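Local coordinates for soluble lytic murein transglycosylase (Escherichia coli, PDB 1QSA), which cleaves the glycosidic bonds between N-acetylmuramic acid and N-acetylglucosamine in peptidoglycan, leaving a 1,6-anhydro bond on the muramic acid residue, at residues I474-S479 and G493-I497; N482-K486 and L520-E524; L451-F457 and Q468-M472; A400-A405 and L431-A435; A420-F424 and L445-F449. One frame throughout, in Å; residues are numbered along the deposited sequence.

In the fold
Following the chain from the N terminus, helix 397-408 meets helix 429-438 in contact 4, and helix 413-425, which lies between them in sequence, reaches on to 445-449 in contact 5. These two contacts therefore cross, and they tie helices 397-408, 413-425 and 429-438 to one another and to helix 445-448. Contact 3 closes over ten residues, including the end of helix 454-461, setting 451-457 against the start of helix 468-479. The far end of that helix carries contact 1, which shuts a helix-free loop onto 493-497. Contact 2 starts inside this loop and ends at 520-524, so contacts 1 and 2 cross within the SLT domain. Arg-476 links the two crossing pairs through Arg-448 and a shared sulfate.

Contact 1: residues I474-S479 and G493-I497; sequences IARQES and GLMQI. With SO4 (sulfate ion), chain H.
This contact belongs to the probable active site of the SLT domain, where the last turns of helix 468-479, carrying the predicted catalytic Glu-478, lie against the loop 493-497. Glu-478 has CG anti to its carbonyl carbon (chi1 -67°) and bends at chi2, which brings its stem obliquely across Gln-496: CG passes 3.7 Å from Met-495 O, and OE1 comes 3.4 Å from Gln-496 CB. Its other oxygen, OE2, is hydrogen-bonded to Tyr-587 OH. Gln-496 in turn packs its CG against the Glu-478 carbonyl oxygen at 3.3 Å, while its amide folds back on its own turn. There NE2 gives Gly-493 O a nearly straight bond of 3.0 Å, in the carbonyl plane on a lone pair. At the helix end, Ser-479 OG sits 2.8 Å from Leu-494 O and also within hydrogen-bonding distance of Ala-475 O. Deeper in, the methyl Met-495 CE meets Ile-474 CG2 at 3.8 Å, the two side chains crossing at about a right angle, and Met-495 CG touches Ala-475 CB. On the far side of the helix Arg-476 grips one sulfate oxygen through both NH1 and NH2. A glutamate at a helix end, faced by a beta turn and a G1 bulge, is consistent with the lysozyme-like catalytic core of this family.

Contact 2: residues N482-K486 and L520-E524; sequences NPKVK and LLDPE
Lys-484 has its CG anti to the carbonyl carbon (chi1 -49°) and bends at chi2, after which the chain runs straight and carries NZ across to Leu-521. The ammonium donates to Leu-521 O at 2.8 Å, arriving from above the carbonyl plane, while CD passes 3.6 Å from the same oxygen. A bound sulfate also lies close to the side chain. Leu-521, its CG likewise anti to the carbonyl carbon, places CD2 3.8 Å from both Pro-483 O and Lys-484 O, and Lys-486 CG closes on that methyl at about a right angle. Next to them two proline rings meet, Pro-483 CB lying 3.8 Å from Pro-523 CG. Water 1 bridges the backbones, donating to Pro-483 O at 2.9 Å and to Leu-520 O. Pro-483 O and Leu-521 O, both acceptors, lie 3.4 Å apart, and each has its own donor, the water for the first and the lysine for the second. A methionine in place of Lys-484 would probably leave Leu-521 O without its ammonium partner. Asn-482 OD1 accepts from Lys-484 N at 2.9 Å, and this Asx turn, within a type I turn, faces the N-terminus of helix 523-540, where Asp-522 holds the N-cap position.

Contact 3: residues L451-F457 and Q468-M472; sequences LAYNDLF and QSYAM. With SO4 (sulfate ion), chain L.
Met-472 lies across one face of the Phe-457 ring. With CG anti to the carbonyl carbon (chi1 -69°) and a bend only at chi3, Met-472 lays its CG over that face, 3.8 Å from the centroid and displaced toward the rim, a CH-pi contact. SD follows at 5.0 Å from the centroid, an oblique Met-aromatic approach, and the chi3 bend then carries CE on to the turn, where it lies 3.4 Å from Ala-452 O and also touches Leu-451. Phe-457 brings CD1 within 3.8 Å of Ala-471 CB. With a serine here, Met-472 CG and Ala-471 CB would probably lose the ring they pack on, opening a gap between the helices. Gln-468 stretches out fully beyond CG and runs its CG past Phe-457 CB. Its NE2 makes a weak bond to Asn-454 OD1 at 2.9 Å, the two amide planes 48° apart, and another weak one to Met-472 SD, so the amide bridges turn and methionine. At the helix start, Gln-468 N holds O1 of a sulfate at 2.7 Å. Helix 468-479 thus rests on the type II turn 451-454 and helix 454-461; helix 523-540 packs on Phe-457 through Ile-527, and helix 582-601 reaches Leu-451 through Tyr-598.

Contact 4: residues A400-A405 and L431-A435; sequences ARSEWA and LSVQA
The apolar part of the contact sets Leu-431 against Trp-404. The leucine lies over one face of the indole, with CB 3.7 Å from the centroid of the five-membered ring in a CH-pi contact and CD2 3.7 Å from Trp-404 CG. Ala-435 CB approaches the ring edge instead, 3.7 Å from NE1. Trp-404 points its CG anti to the backbone N (chi1 -168°), which sends the indole across to the other helix. Among the hydrogen bonds, the straight one runs from Gln-434 NE2 to Arg-401 O, 3.1 Å long. That oxygen also takes the helical bond of Ala-405 N, the two donors reaching it from opposite faces of its plane. Trp-404 NE1 adds a weak bond to Leu-431 O at 2.9 Å. Flat groups meet: the extended Gln-434 carries its amide past the indole edge, CD 3.5 Å from Trp-404 CD1, and against one face of the Arg-401 guanidinium, these planes 32° apart. Water 2 donates to Gln-434 OE1 at 2.7 Å and bonds weakly to Arg-401 NH1. Between helical segments 400-405 and 431-435, 35° from parallel, the glutamine therefore has both ends of its amide engaged, which probably fixes its rotation, while the indole gives Leu-431 a face and a weak N-H bond.

Contact 5: residues A420-F424 and L445-F449; sequences ARYAF and LEERF. With SO4 (sulfate ion), chain B; SO4 (sulfate ion), chain H.
The guanidinium of Arg-421 has the Phe-424 ring on one face, CD2 lying 3.5 Å above its centre, and two carboxylates at its edge. Glu-446 OE1 and Glu-447 OE2 each accept from the single nitrogen Arg-421 NH1, both at 3.0 Å and both in the guanidinium plane. They offer their oxygens differently: Glu-447 OE2 is met nearly along its C-O axis, whereas Glu-446 OE1 is met from above its carboxylate, whose plane stands 65° from the guanidinium. Water 3 bridges arginine and Glu-446, accepting from Arg-421 NH2 at 3.0 Å and donating to Glu-446 OE2. Glu-446 O approaches the Phe-424 ring obliquely, 3.4 Å from CE1, and CZ lies 3.7 Å from Glu-446 CG, the two side chains crossing at about a right angle. Glu-447 bends at chi2 (76°), which turns its carboxylate back toward the arginine, and the shared positive charge of Arg-421 probably offsets the repulsion between the two carboxylates and favours their ionised form. On the other side of the short helix, Arg-448 has Phe-449 CE2 over one face of its guanidinium and two sulfates at its edge: NH1 gives O2 of the chain B sulfate a bond of 2.8 Å, and NH2 reaches both ions. Helix 413-425 and helix 445-448 are thus joined by a salt-bridge network, in the all-helical setting of the alpha-superhelix.

Contact 1: residues I474-S479 and G493-I497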
# COMPACT_ATOMS: atom_id res chain seq x y z
N ILE A 474 9.14 3.45 -14.44
CA ILE A 474 9.23 3.99 -13.08
C ILE A 474 7.94 4.75 -12.73
O ILE A 474 7.34 4.54 -11.67
CB ILE A 474 10.49 4.91 -12.93
CG1 ILE A 474 11.77 4.05 -12.93
CG2 ILE A 474 10.40 5.79 -11.66
CD1 ILE A 474 12.09 3.37 -11.58
N ALA A 475 7.49 5.61 -13.65
CA ALA A 475 6.25 6.36 -13.41
C ALA A 475 5.03 5.44 -13.26
O ALA A 475 4.19 5.64 -12.39
CB ALA A 475 6.03 7.36 -14.55
N ARG A 476 4.96 4.41 -14.11
CA ARG A 476 3.85 3.46 -14.07
C ARG A 476 3.80 2.77 -12.70
O ARG A 476 2.74 2.65 -12.09
CB ARG A 476 4.01 2.43 -15.19
CG ARG A 476 3.09 1.20 -15.08
CD ARG A 476 1.62 1.56 -15.17
NE ARG A 476 0.78 0.36 -15.14
CZ ARG A 476 0.47 -0.33 -14.05
NH1 ARG A 476 0.90 0.08 -12.86
NH2 ARG A 476 -0.33 -1.39 -14.15
N GLN A 477 4.97 2.38 -12.19
CA GLN A 477 5.05 1.73 -10.90
C GLN A 477 4.68 2.69 -9.77
O GLN A 477 3.93 2.33 -8.87
CB GLN A 477 6.47 1.18 -10.65
CG GLN A 477 6.79 0.86 -9.19
CD GLN A 477 5.94 -0.25 -8.61
OE1 GLN A 477 5.54 -1.17 -9.32
NE2 GLN A 477 5.66 -0.17 -7.32
N GLU A 478 5.19 3.92 -9.87
CA GLU A 478 4.97 4.91 -8.82
C GLU A 478 3.54 5.43 -8.65
O GLU A 478 2.99 5.43 -7.55
CB GLU A 478 5.91 6.12 -9.02
CG GLU A 478 7.41 5.83 -8.83
CD GLU A 478 7.78 5.51 -7.38
OE1 GLU A 478 6.89 5.51 -6.51
OE2 GLU A 478 8.99 5.29 -7.12
N SER A 479 2.93 5.82 -9.77
CA SER A 479 1.61 6.45 -9.72
C SER A 479 0.46 5.78 -10.45
O SER A 479 -0.68 6.26 -10.36
CB SER A 479 1.73 7.85 -10.31
OG SER A 479 2.04 7.74 -11.70
N GLY A 493 2.68 13.15 -7.40
CA GLY A 493 2.59 13.00 -8.83
C GLY A 493 3.04 11.74 -9.53
O GLY A 493 3.25 10.70 -8.90
N LEU A 494 3.28 11.89 -10.83
CA LEU A 494 3.61 10.77 -11.71
C LEU A 494 4.77 9.92 -11.28
O LEU A 494 4.69 8.70 -11.34
CB LEU A 494 3.83 11.25 -13.15
CG LEU A 494 2.60 11.78 -13.89
CD1 LEU A 494 3.05 12.35 -15.24
CD2 LEU A 494 1.53 10.68 -14.07
N MET A 495 5.82 10.57 -10.78
CA MET A 495 7.00 9.83 -10.35
C MET A 495 7.18 9.82 -8.84
O MET A 495 8.24 9.43 -8.33
CB MET A 495 8.24 10.35 -11.10
CG MET A 495 8.07 10.16 -12.62
SD MET A 495 9.48 10.65 -13.60
CE MET A 495 10.64 9.31 -13.19
N GLN A 496 6.10 10.18 -8.13
CA GLN A 496 6.06 10.17 -6.67
C GLN A 496 7.29 10.78 -6.03
O GLN A 496 8.01 10.14 -5.24
CB GLN A 496 5.79 8.74 -6.18
CG GLN A 496 4.33 8.28 -6.43
CD GLN A 496 3.36 8.99 -5.52
OE1 GLN A 496 3.21 8.62 -4.35
NE2 GLN A 496 2.73 10.04 -6.02
N ILE A 497 7.52 12.03 -6.39
CA ILE A 497 8.66 12.80 -5.94
C ILE A 497 8.41 13.44 -4.58
O ILE A 497 7.39 14.10 -4.38
CB ILE A 497 8.98 13.91 -6.96
CG1 ILE A 497 9.25 13.28 -8.34
CG2 ILE A 497 10.24 14.67 -6.55
CD1 ILE A 497 9.32 14.33 -9.46
S SO4 H . -0.65 -3.40 -11.27
O1 SO4 H . 0.51 -3.97 -11.98
O2 SO4 H . -0.60 -3.81 -9.85
O3 SO4 H . -0.60 -1.93 -11.36
O4 SO4 H . -1.89 -3.89 -11.88

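Contact 2: residues N482-K486 and L520-E524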
# COMPACT_ATOMS: atom_id res chain seq x y z
N ASN A 482 -1.60 8.33 -12.43
CA ASN A 482 -2.44 9.42 -11.91
C ASN A 482 -1.47 10.56 -11.54
O ASN A 482 -0.71 10.43 -10.58
CB ASN A 482 -3.23 8.95 -10.69
CG ASN A 482 -4.02 10.06 -10.03
OD1 ASN A 482 -3.94 11.22 -10.44
ND2 ASN A 482 -4.80 9.71 -9.02
N PRO A 483 -1.49 11.68 -12.29
CA PRO A 483 -0.58 12.81 -12.00
C PRO A 483 -0.88 13.60 -10.73
O PRO A 483 -0.05 14.41 -10.31
CB PRO A 483 -0.74 13.70 -13.24
CG PRO A 483 -2.17 13.48 -13.64
CD PRO A 483 -2.38 11.99 -13.42
N LYS A 484 -2.05 13.37 -10.14
CA LYS A 484 -2.47 14.11 -8.95
C LYS A 484 -2.37 13.33 -7.64
O LYS A 484 -2.70 13.87 -6.58
CB LYS A 484 -3.92 14.58 -9.16
CG LYS A 484 -4.17 15.27 -10.51
CD LYS A 484 -3.32 16.52 -10.66
CE LYS A 484 -3.47 17.15 -12.04
NZ LYS A 484 -2.62 18.38 -12.15
N VAL A 485 -1.89 12.09 -7.69
CA VAL A 485 -1.83 11.30 -6.46
C VAL A 485 -0.68 11.70 -5.53
O VAL A 485 0.40 12.04 -5.99
CB VAL A 485 -1.79 9.77 -6.77
CG1 VAL A 485 -0.45 9.36 -7.39
CG2 VAL A 485 -2.07 8.96 -5.50
N LYS A 486 -0.98 11.75 -4.23
CA LYS A 486 0.03 12.07 -3.22
C LYS A 486 -0.05 10.99 -2.15
O LYS A 486 -1.14 10.64 -1.71
CB LYS A 486 -0.25 13.41 -2.55
CG LYS A 486 -0.10 14.60 -3.42
CD LYS A 486 -0.44 15.88 -2.64
CE LYS A 486 0.53 16.13 -1.49
NZ LYS A 486 0.16 17.38 -0.75
N LEU A 520 4.55 19.82 -8.27
CA LEU A 520 4.82 18.41 -8.57
C LEU A 520 3.57 17.71 -9.12
O LEU A 520 3.66 16.62 -9.69
CB LEU A 520 5.37 17.69 -7.33
CG LEU A 520 6.72 18.23 -6.83
CD1 LEU A 520 7.14 17.52 -5.55
CD2 LEU A 520 7.78 18.02 -7.94
N LEU A 521 2.40 18.34 -8.97
CA LEU A 521 1.17 17.77 -9.51
C LEU A 521 0.98 18.07 -11.00
O LEU A 521 0.03 17.57 -11.61
CB LEU A 521 -0.04 18.24 -8.69
CG LEU A 521 -0.01 17.86 -7.21
CD1 LEU A 521 -1.31 18.31 -6.55
CD2 LEU A 521 0.19 16.37 -7.02
N ASP A 522 1.85 18.90 -11.56
CA ASP A 522 1.81 19.22 -12.98
C ASP A 522 2.65 18.14 -13.70
O ASP A 522 3.83 17.99 -13.42
CB ASP A 522 2.43 20.60 -13.24
CG ASP A 522 2.61 20.88 -14.71
OD1 ASP A 522 1.60 20.89 -15.43
OD2 ASP A 522 3.78 21.06 -15.15
N PRO A 523 2.06 17.43 -14.68
CA PRO A 523 2.81 16.38 -15.39
C PRO A 523 4.21 16.76 -15.90
O PRO A 523 5.19 16.07 -15.59
CB PRO A 523 1.87 15.99 -16.52
CG PRO A 523 0.50 16.18 -15.90
CD PRO A 523 0.66 17.49 -15.17
N GLU A 524 4.32 17.83 -16.68
CA GLU A 524 5.62 18.24 -17.20
C GLU A 524 6.65 18.55 -16.11
O GLU A 524 7.80 18.11 -16.20
CB GLU A 524 5.48 19.42 -18.15
CG GLU A 524 6.82 19.85 -18.75
CD GLU A 524 6.69 20.72 -20.01
OE1 GLU A 524 5.56 21.09 -20.38
OE2 GLU A 524 7.73 21.01 -20.63
O HOH W 1 2.48 14.76 -11.67

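Contact 3: residues L451-F457 and Q468-M472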
# COMPACT_ATOMS: atom_id res chain seq x y z
N LEU A 451 0.98 4.14 -23.27
CA LEU A 451 2.08 5.04 -23.57
C LEU A 451 1.71 6.46 -23.14
O LEU A 451 1.59 7.38 -23.96
CB LEU A 451 2.41 5.01 -25.07
CG LEU A 451 2.89 3.65 -25.58
CD1 LEU A 451 3.17 3.73 -27.08
CD2 LEU A 451 4.13 3.20 -24.82
N ALA A 452 1.57 6.62 -21.83
CA ALA A 452 1.18 7.89 -21.23
C ALA A 452 2.23 9.00 -21.28
O ALA A 452 3.42 8.74 -21.06
CB ALA A 452 0.76 7.64 -19.80
N TYR A 453 1.79 10.21 -21.61
CA TYR A 453 2.65 11.39 -21.68
C TYR A 453 3.87 11.09 -22.56
O TYR A 453 4.98 11.53 -22.27
CB TYR A 453 3.09 11.80 -20.26
CG TYR A 453 1.93 12.01 -19.31
CD1 TYR A 453 1.23 13.22 -19.31
CD2 TYR A 453 1.50 10.99 -18.46
CE1 TYR A 453 0.13 13.41 -18.47
CE2 TYR A 453 0.40 11.16 -17.62
CZ TYR A 453 -0.28 12.39 -17.64
OH TYR A 453 -1.37 12.59 -16.83
N ASN A 454 3.64 10.36 -23.65
CA ASN A 454 4.72 9.95 -24.53
C ASN A 454 5.66 11.07 -24.98
O ASN A 454 6.89 10.95 -24.85
CB ASN A 454 4.16 9.18 -25.74
CG ASN A 454 5.24 8.52 -26.57
OD1 ASN A 454 5.89 7.57 -26.12
ND2 ASN A 454 5.47 9.04 -27.77
N ASP A 455 5.09 12.15 -25.51
CA ASP A 455 5.88 13.29 -25.97
C ASP A 455 6.73 13.91 -24.85
O ASP A 455 7.89 14.23 -25.08
CB ASP A 455 4.99 14.37 -26.58
CG ASP A 455 4.32 13.92 -27.87
OD1 ASP A 455 4.86 13.02 -28.54
OD2 ASP A 455 3.24 14.47 -28.20
N LEU A 456 6.17 14.03 -23.65
CA LEU A 456 6.92 14.60 -22.54
C LEU A 456 8.08 13.70 -22.14
O LEU A 456 9.18 14.18 -21.90
CB LEU A 456 6.02 14.89 -21.34
CG LEU A 456 5.10 16.10 -21.48
CD1 LEU A 456 4.08 16.13 -20.34
CD2 LEU A 456 5.94 17.38 -21.49
N PHE A 457 7.83 12.39 -22.02
CA PHE A 457 8.91 11.48 -21.65
C PHE A 457 10.01 11.46 -22.71
O PHE A 457 11.19 11.43 -22.37
CB PHE A 457 8.40 10.06 -21.36
CG PHE A 457 7.80 9.91 -19.98
CD1 PHE A 457 8.63 9.85 -18.86
CD2 PHE A 457 6.43 9.85 -19.81
CE1 PHE A 457 8.09 9.73 -17.56
CE2 PHE A 457 5.88 9.73 -18.54
CZ PHE A 457 6.71 9.67 -17.41
N GLN A 468 13.79 6.14 -22.49
CA GLN A 468 12.42 6.66 -22.33
C GLN A 468 11.52 5.58 -21.70
O GLN A 468 10.76 5.86 -20.78
CB GLN A 468 11.83 7.07 -23.67
CG GLN A 468 10.47 7.75 -23.53
CD GLN A 468 9.78 7.97 -24.86
OE1 GLN A 468 10.44 8.19 -25.87
NE2 GLN A 468 8.45 7.92 -24.86
N SER A 469 11.63 4.34 -22.18
CA SER A 469 10.84 3.22 -21.68
C SER A 469 11.05 3.02 -20.18
O SER A 469 10.10 2.73 -19.44
CB SER A 469 11.21 1.94 -22.44
OG SER A 469 12.56 1.55 -22.18
N TYR A 470 12.29 3.21 -19.73
CA TYR A 470 12.64 3.04 -18.34
C TYR A 470 11.98 4.11 -17.46
O TYR A 470 11.44 3.78 -16.39
CB TYR A 470 14.16 3.03 -18.18
CG TYR A 470 14.60 2.90 -16.75
CD1 TYR A 470 14.13 1.85 -15.95
CD2 TYR A 470 15.45 3.85 -16.18
CE1 TYR A 470 14.49 1.76 -14.59
CE2 TYR A 470 15.82 3.76 -14.83
CZ TYR A 470 15.33 2.72 -14.05
OH TYR A 470 15.67 2.67 -12.71
N ALA A 471 12.05 5.37 -17.88
CA ALA A 471 11.41 6.47 -17.12
C ALA A 471 9.90 6.20 -17.02
O ALA A 471 9.28 6.40 -15.97
CB ALA A 471 11.66 7.80 -17.79
N MET A 472 9.32 5.71 -18.11
CA MET A 472 7.90 5.38 -18.14
C MET A 472 7.56 4.23 -17.20
O MET A 472 6.54 4.28 -16.52
CB MET A 472 7.45 5.10 -19.57
CG MET A 472 7.46 6.38 -20.40
SD MET A 472 7.10 6.15 -22.14
CE MET A 472 5.29 6.08 -22.12
S SO4 L . 15.84 5.89 -25.78
O1 SO4 L . 15.08 6.73 -24.84
O2 SO4 L . 15.27 4.54 -25.82
O3 SO4 L . 15.78 6.49 -27.13
O4 SO4 L . 17.25 5.81 -25.35

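Contact 4: residues A400-A405 and L431-A435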
# COMPACT_ATOMS: atom_id res chain seq x y z
N ALA A 400 -12.15 12.05 -10.30
CA ALA A 400 -12.56 11.13 -11.36
C ALA A 400 -12.33 9.67 -10.91
O ALA A 400 -13.14 8.80 -11.23
CB ALA A 400 -11.79 11.41 -12.64
N ARG A 401 -11.21 9.41 -10.22
CA ARG A 401 -10.91 8.05 -9.75
C ARG A 401 -12.06 7.48 -8.89
O ARG A 401 -12.44 6.32 -9.05
CB ARG A 401 -9.60 8.03 -8.96
CG ARG A 401 -9.28 6.67 -8.35
CD ARG A 401 -7.98 6.67 -7.57
NE ARG A 401 -7.81 5.37 -6.90
CZ ARG A 401 -7.33 4.28 -7.50
NH1 ARG A 401 -6.90 4.32 -8.75
NH2 ARG A 401 -7.25 3.15 -6.82
N SER A 402 -12.63 8.31 -8.02
CA SER A 402 -13.74 7.88 -7.17
C SER A 402 -14.98 7.54 -7.99
O SER A 402 -15.69 6.58 -7.68
CB SER A 402 -14.07 8.95 -6.13
OG SER A 402 -12.93 9.19 -5.33
N GLU A 403 -15.27 8.36 -8.99
CA GLU A 403 -16.42 8.09 -9.87
C GLU A 403 -16.17 6.81 -10.67
O GLU A 403 -17.05 5.97 -10.78
CB GLU A 403 -16.65 9.24 -10.85
CG GLU A 403 -17.17 10.51 -10.21
CD GLU A 403 -18.70 10.62 -10.15
OE1 GLU A 403 -19.43 9.62 -10.35
OE2 GLU A 403 -19.15 11.74 -9.88
N TRP A 404 -14.96 6.68 -11.22
CA TRP A 404 -14.61 5.52 -12.03
C TRP A 404 -14.71 4.25 -11.20
O TRP A 404 -15.16 3.20 -11.69
CB TRP A 404 -13.19 5.69 -12.59
CG TRP A 404 -12.81 4.71 -13.66
CD1 TRP A 404 -11.84 3.76 -13.59
CD2 TRP A 404 -13.31 4.67 -15.01
NE1 TRP A 404 -11.69 3.13 -14.82
CE2 TRP A 404 -12.58 3.67 -15.70
CE3 TRP A 404 -14.29 5.40 -15.70
CZ2 TRP A 404 -12.80 3.38 -17.06
CZ3 TRP A 404 -14.51 5.11 -17.05
CH2 TRP A 404 -13.77 4.11 -17.71
N ALA A 405 -14.31 4.35 -9.93
CA ALA A 405 -14.34 3.20 -9.02
C ALA A 405 -15.75 2.64 -8.92
O ALA A 405 -15.94 1.43 -8.93
CB ALA A 405 -13.82 3.60 -7.64
N LEU A 431 -7.30 5.92 -15.55
CA LEU A 431 -8.55 5.17 -15.50
C LEU A 431 -8.42 3.82 -16.20
O LEU A 431 -9.01 2.84 -15.77
CB LEU A 431 -9.71 6.00 -16.09
CG LEU A 431 -9.90 7.35 -15.40
CD1 LEU A 431 -11.18 8.03 -15.94
CD2 LEU A 431 -10.01 7.14 -13.88
N SER A 432 -7.65 3.79 -17.28
CA SER A 432 -7.42 2.54 -18.01
C SER A 432 -6.75 1.54 -17.06
O SER A 432 -7.22 0.41 -16.91
CB SER A 432 -6.53 2.80 -19.24
OG SER A 432 -6.19 1.59 -19.91
N VAL A 433 -5.69 1.97 -16.38
CA VAL A 433 -4.99 1.06 -15.44
C VAL A 433 -5.93 0.65 -14.30
O VAL A 433 -6.01 -0.53 -13.92
CB VAL A 433 -3.69 1.71 -14.86
CG1 VAL A 433 -3.09 0.81 -13.77
CG2 VAL A 433 -2.64 1.92 -15.97
N GLN A 434 -6.69 1.61 -13.78
CA GLN A 434 -7.61 1.34 -12.68
C GLN A 434 -8.64 0.27 -13.03
O GLN A 434 -8.97 -0.58 -12.19
CB GLN A 434 -8.28 2.65 -12.26
CG GLN A 434 -9.12 2.56 -10.99
CD GLN A 434 -9.86 3.86 -10.68
OE1 GLN A 434 -9.50 4.92 -11.17
NE2 GLN A 434 -10.88 3.76 -9.84
N ALA A 435 -9.15 0.30 -14.26
CA ALA A 435 -10.13 -0.68 -14.70
C ALA A 435 -9.49 -2.06 -14.85
O ALA A 435 -10.12 -3.07 -14.54
CB ALA A 435 -10.76 -0.25 -16.01
O HOH W 2 -7.18 6.30 -11.43

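Contact 5: residues A420-F424 and L445-F449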
# COMPACT_ATOMS: atom_id res chain seq x y z
N ALA A 420 -12.09 -0.33 -19.53
CA ALA A 420 -10.65 -0.10 -19.58
C ALA A 420 -10.26 0.43 -20.98
O ALA A 420 -9.56 1.43 -21.09
CB ALA A 420 -9.89 -1.41 -19.28
N ARG A 421 -10.79 -0.21 -22.02
CA ARG A 421 -10.47 0.20 -23.40
C ARG A 421 -11.06 1.57 -23.74
O ARG A 421 -10.45 2.33 -24.47
CB ARG A 421 -10.94 -0.86 -24.39
CG ARG A 421 -10.51 -0.58 -25.83
CD ARG A 421 -8.99 -0.65 -25.96
NE ARG A 421 -8.52 -0.09 -27.23
CZ ARG A 421 -7.32 -0.33 -27.75
NH1 ARG A 421 -6.46 -1.12 -27.12
NH2 ARG A 421 -6.98 0.22 -28.91
N TYR A 422 -12.25 1.86 -23.21
CA TYR A 422 -12.90 3.15 -23.45
C TYR A 422 -12.01 4.26 -22.85
O TYR A 422 -11.74 5.27 -23.49
CB TYR A 422 -14.28 3.18 -22.78
CG TYR A 422 -15.06 4.44 -23.07
CD1 TYR A 422 -15.82 4.55 -24.22
CD2 TYR A 422 -15.04 5.50 -22.17
CE1 TYR A 422 -16.56 5.71 -24.48
CE2 TYR A 422 -15.77 6.67 -22.42
CZ TYR A 422 -16.53 6.76 -23.58
OH TYR A 422 -17.25 7.91 -23.85
N ALA A 423 -11.51 4.03 -21.64
CA ALA A 423 -10.62 4.99 -20.98
C ALA A 423 -9.33 5.13 -21.80
O ALA A 423 -8.89 6.24 -22.09
CB ALA A 423 -10.32 4.52 -19.57
N PHE A 424 -8.76 3.99 -22.19
CA PHE A 424 -7.54 3.95 -23.00
C PHE A 424 -7.74 4.75 -24.31
O PHE A 424 -6.89 5.56 -24.67
CB PHE A 424 -7.17 2.48 -23.30
CG PHE A 424 -5.96 2.30 -24.19
CD1 PHE A 424 -4.68 2.19 -23.63
CD2 PHE A 424 -6.09 2.24 -25.58
CE1 PHE A 424 -3.56 2.02 -24.45
CE2 PHE A 424 -4.97 2.07 -26.40
CZ PHE A 424 -3.70 1.96 -25.84
N LEU A 445 -2.40 -6.47 -21.47
CA LEU A 445 -1.22 -5.61 -21.35
C LEU A 445 -1.26 -4.21 -21.94
O LEU A 445 -0.69 -3.29 -21.36
CB LEU A 445 0.04 -6.36 -21.83
CG LEU A 445 0.36 -7.67 -21.10
CD1 LEU A 445 1.69 -8.23 -21.63
CD2 LEU A 445 0.42 -7.45 -19.59
N GLU A 446 -1.93 -4.04 -23.08
CA GLU A 446 -1.97 -2.72 -23.71
C GLU A 446 -2.65 -1.68 -22.81
O GLU A 446 -2.18 -0.55 -22.71
CB GLU A 446 -2.66 -2.77 -25.09
CG GLU A 446 -2.34 -1.52 -25.88
CD GLU A 446 -2.84 -1.54 -27.31
OE1 GLU A 446 -3.77 -2.31 -27.63
OE2 GLU A 446 -2.27 -0.77 -28.12
N GLU A 447 -3.76 -2.08 -22.18
CA GLU A 447 -4.50 -1.19 -21.29
C GLU A 447 -3.82 -1.02 -19.94
O GLU A 447 -3.97 0.02 -19.28
CB GLU A 447 -5.94 -1.69 -21.09
CG GLU A 447 -6.82 -1.66 -22.36
CD GLU A 447 -6.51 -2.78 -23.34
OE1 GLU A 447 -6.07 -3.86 -22.92
OE2 GLU A 447 -6.74 -2.58 -24.55
N ARG A 448 -3.05 -2.03 -19.52
CA ARG A 448 -2.32 -1.96 -18.26
C ARG A 448 -1.06 -1.09 -18.38
O ARG A 448 -0.58 -0.54 -17.38
CB ARG A 448 -1.85 -3.35 -17.81
CG ARG A 448 -2.98 -4.35 -17.44
CD ARG A 448 -2.39 -5.67 -16.88
NE ARG A 448 -1.66 -5.43 -15.64
CZ ARG A 448 -0.60 -6.12 -15.23
NH1 ARG A 448 -0.16 -7.17 -15.93
NH2 ARG A 448 0.01 -5.79 -14.11
N PHE A 449 -0.50 -0.99 -19.59
CA PHE A 449 0.74 -0.24 -19.78
C PHE A 449 0.63 0.72 -20.94
O PHE A 449 1.36 0.62 -21.93
CB PHE A 449 1.89 -1.25 -19.97
CG PHE A 449 2.06 -2.17 -18.79
CD1 PHE A 449 2.63 -1.69 -17.61
CD2 PHE A 449 1.52 -3.46 -18.81
CE1 PHE A 449 2.66 -2.49 -16.45
CE2 PHE A 449 1.54 -4.27 -17.67
CZ PHE A 449 2.11 -3.78 -16.48
S SO4 B . 3.05 -8.35 -14.18
O1 SO4 B . 4.49 -8.12 -14.39
O2 SO4 B . 2.36 -8.41 -15.49
O3 SO4 B . 2.89 -9.64 -13.48
O4 SO4 B . 2.46 -7.28 -13.35
S SO4 H . -0.65 -3.40 -11.27
O1 SO4 H . 0.51 -3.97 -11.98
O2 SO4 H . -0.60 -3.81 -9.85
O3 SO4 H . -0.60 -1.93 -11.36
O4 SO4 H . -1.89 -3.89 -11.88
O HOH W 3 -4.12 0.47 -29.76